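Aminoglycoside 3'-phosphotransferase AphA1-IAB (Acinetobacter baumannii, PDB 4FEV) phosphorylates the 3'-hydroxyl of kanamycin and related aminoglycosides at the expense of ATP, conferring resistance to these antibiotics. Local coordinates at the 1-ter-butyl-3-p-tolyl-1H-pyrazolo[3,4-D]pyrimidin-4-ylamine site. Numbering follows the deposited sequence.

The 1-ter-butyl-3-p-tolyl-1H-pyrazolo[3,4-D]pyrimidin-4-ylamine site. Residues 33, 41, 54, 83, 100-102, 109, 216-217. With PP1 (1-ter-butyl-3-p-tolyl-1H-pyrazolo[3,4-D]pyrimidin-4-ylamine), chain B.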
loop_
_atom_site.group_PDB
_atom_site.type_symbol
_atom_site.label_atom_id
_atom_site.label_comp_id
_atom_site.label_asym_id
_atom_site.label_seq_id
_atom_site.Cartn_x
_atom_site.Cartn_y
_atom_site.Cartn_z
ATOM N N ASN A 33 2.524 -14.840 0.210
ATOM C CA ASN A 33 2.003 -14.117 -0.955
ATOM C C ASN A 33 2.568 -14.643 -2.268
ATOM O O ASN A 33 2.902 -13.878 -3.172
ATOM C CB ASN A 33 2.267 -12.616 -0.811
ATOM C CG ASN A 33 1.530 -12.007 0.370
ATOM O OD1 ASN A 33 0.560 -12.578 0.874
ATOM N ND2 ASN A 33 1.982 -10.839 0.811
ATOM N N ILE A 41 8.493 -12.370 0.027
ATOM C CA ILE A 41 8.032 -12.165 1.394
ATOM C C ILE A 41 8.127 -13.446 2.225
ATOM O O ILE A 41 7.563 -14.479 1.854
ATOM C CB ILE A 41 6.588 -11.663 1.406
ATOM C CG1 ILE A 41 6.502 -10.321 0.664
ATOM C CG2 ILE A 41 6.077 -11.557 2.853
ATOM C CD1 ILE A 41 5.101 -9.933 0.267
ATOM N N PHE A 54 7.894 -10.342 9.631
ATOM C CA PHE A 54 7.959 -10.466 8.182
ATOM C C PHE A 54 9.286 -9.961 7.625
ATOM O O PHE A 54 9.828 -8.953 8.087
ATOM C CB PHE A 54 6.787 -9.744 7.520
ATOM C CG PHE A 54 5.513 -10.520 7.575
ATOM C CD1 PHE A 54 5.244 -11.490 6.626
ATOM C CD2 PHE A 54 4.589 -10.301 8.585
ATOM C CE1 PHE A 54 4.075 -12.229 6.676
ATOM C CE2 PHE A 54 3.408 -11.038 8.636
ATOM C CZ PHE A 54 3.156 -12.000 7.682
ATOM N N PRO A 83 3.524 -1.639 11.068
ATOM C CA PRO A 83 4.581 -2.572 11.474
ATOM C C PRO A 83 5.852 -1.829 11.893
ATOM O O PRO A 83 6.170 -0.785 11.318
ATOM C CB PRO A 83 4.842 -3.376 10.197
ATOM C CG PRO A 83 3.523 -3.344 9.470
ATOM C CD PRO A 83 3.014 -1.932 9.718
ATOM N N THR A 100 7.982 -6.277 12.373
ATOM C CA THR A 100 7.081 -7.036 13.240
ATOM C C THR A 100 5.735 -7.220 12.550
ATOM O O THR A 100 5.253 -6.327 11.866
ATOM C CB THR A 100 6.829 -6.327 14.580
ATOM O OG1 THR A 100 6.219 -5.054 14.334
ATOM C CG2 THR A 100 8.141 -6.141 15.365
ATOM N N ALA A 101 5.131 -8.388 12.717
ATOM C CA ALA A 101 3.834 -8.627 12.111
ATOM C C ALA A 101 2.763 -7.890 12.901
ATOM O O ALA A 101 2.848 -7.764 14.120
ATOM C CB ALA A 101 3.530 -10.125 12.056
ATOM N N ILE A 102 1.773 -7.366 12.200
ATOM C CA ILE A 102 0.560 -6.933 12.861
ATOM C C ILE A 102 -0.355 -8.150 12.918
ATOM O O ILE A 102 -0.758 -8.678 11.875
ATOM C CB ILE A 102 -0.120 -5.801 12.080
ATOM C CG1 ILE A 102 0.791 -4.573 12.024
ATOM C CG2 ILE A 102 -1.447 -5.442 12.716
ATOM C CD1 ILE A 102 0.209 -3.475 11.202
ATOM N N GLN A 109 -10.071 -10.901 4.171
ATOM C CA GLN A 109 -10.313 -12.150 4.884
ATOM C C GLN A 109 -11.515 -12.088 5.814
ATOM O O GLN A 109 -12.314 -13.032 5.874
ATOM C CB GLN A 109 -9.085 -12.546 5.681
ATOM C CG GLN A 109 -7.960 -13.081 4.833
ATOM C CD GLN A 109 -6.808 -13.527 5.693
ATOM O OE1 GLN A 109 -6.217 -12.724 6.410
ATOM N NE2 GLN A 109 -6.510 -14.820 5.665
ATOM N N ILE A 216 -0.676 -1.959 6.253
ATOM C CA ILE A 216 0.617 -2.475 5.838
ATOM C C ILE A 216 0.868 -2.049 4.402
ATOM O O ILE A 216 -0.008 -1.444 3.779
ATOM C CB ILE A 216 0.645 -4.028 5.933
ATOM C CG1 ILE A 216 -0.455 -4.637 5.043
ATOM C CG2 ILE A 216 0.474 -4.468 7.376
ATOM C CD1 ILE A 216 -0.400 -6.185 4.925
ATOM N N ASP A 217 2.057 -2.368 3.884
ATOM C CA ASP A 217 2.409 -2.123 2.488
ATOM C C ASP A 217 2.348 -0.644 2.102
ATOM O O ASP A 217 1.586 -0.245 1.214
ATOM C CB ASP A 217 1.532 -2.959 1.551
ATOM C CG ASP A 217 2.316 -3.565 0.417
ATOM O OD1 ASP A 217 3.070 -4.527 0.682
ATOM O OD2 ASP A 217 2.177 -3.080 -0.728
HETATM N N1 PP1 B . 2.786 -8.156 5.361
HETATM C C2 PP1 B . 3.032 -6.843 8.702
HETATM N N3 PP1 B . 3.354 -6.979 7.431
HETATM C C4 PP1 B . 2.665 -7.828 6.645
HETATM C C5 PP1 B . 1.604 -8.563 7.153
HETATM C C6 PP1 B . 1.297 -8.380 8.510
HETATM N N7 PP1 B . 2.029 -7.527 9.223
HETATM N N8 PP1 B . 1.945 -8.994 5.011
HETATM C C9 PP1 B . 1.142 -9.290 6.042
HETATM N N10 PP1 B . 0.313 -8.998 9.166
HETATM C C11 PP1 B . 0.121 -10.248 5.984
HETATM C C12 PP1 B . -0.780 -10.489 7.015
HETATM C C13 PP1 B . -1.779 -11.448 6.901
HETATM C C14 PP1 B . -1.892 -12.182 5.732
HETATM C C15 PP1 B . -1.007 -11.949 4.683
HETATM C C16 PP1 B . -0.017 -10.978 4.806
HETATM C C24 PP1 B . -2.992 -13.237 5.604
HETATM C C28 PP1 B . 3.803 -7.578 4.434
HETATM C C29 PP1 B . 3.555 -8.190 3.054
HETATM C C33 PP1 B . 3.602 -6.053 4.371
HETATM C C37 PP1 B . 5.210 -7.918 4.938
#
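PP1, a pyrazolopyrimidine inhibitor, lies in the ATP pocket of this kinase-like phosphotransferase, a flat slot between the N-terminal beta-sheet and the C-terminal lobe, and shows how an adenine-shaped bicycle is read by backbone at one edge and by apolar side chains on its two faces. The protein hides 407 of its 479 Å². The hinge segment that follows strand 94-100 supplies the polar edge. Ile102 N donates to the pyrimidine nitrogen N7 of PP1 at 3.0 Å, nearly straight at 167°. The exocyclic amine N10 returns a bond to Ile102 O at 2.9 Å, arriving in the carbonyl plane on a lone pair, so the pair of bonds fixes the rotation of the bicycle within its slot.

Phe54, from strand 53-59, forms one wall. Its CG lies anti to the carbonyl carbon, and its ring stacks over both fused rings, tilted by about 21° to the pyrazole, with CE2 dipping to 3.4 Å from PP1 C6. Ala101 CA meets the rim of the phenyl ring in its plane. Ile216 makes the opposite wall. With CG1 in the crowded position between backbone N and carbonyl carbon (chi1 59°), it spreads its two branches along the ligand: CG2 sits over the pyrimidine, while CD1 caps the pyrazole 3.6 Å from its centroid. Pro83 CG comes obliquely over the C2 rim from the Ile216 side.

The tert-butyl group projects from N1 away from the hinge, where Ile41 CD1 touches its methyl C29 at 3.6 Å and Phe54 CB reaches methyl C37; poorly ordered Asn33 and Asp217 border it more loosely. The tolyl ring, almost coplanar with the bicycle, extends the flat shape toward what is probably the more open edge, its methyl C24 met by the tip of Gln109 from helix 107-113, with OE1 at 3.4 Å. Centred about 12 Å from the catalytic Asp199, this pocket normally holds ATP while its gamma-phosphate passes to the 3'-hydroxyl of kanamycin; PP1 takes the place expected for adenine and so probably inhibits by keeping ATP out.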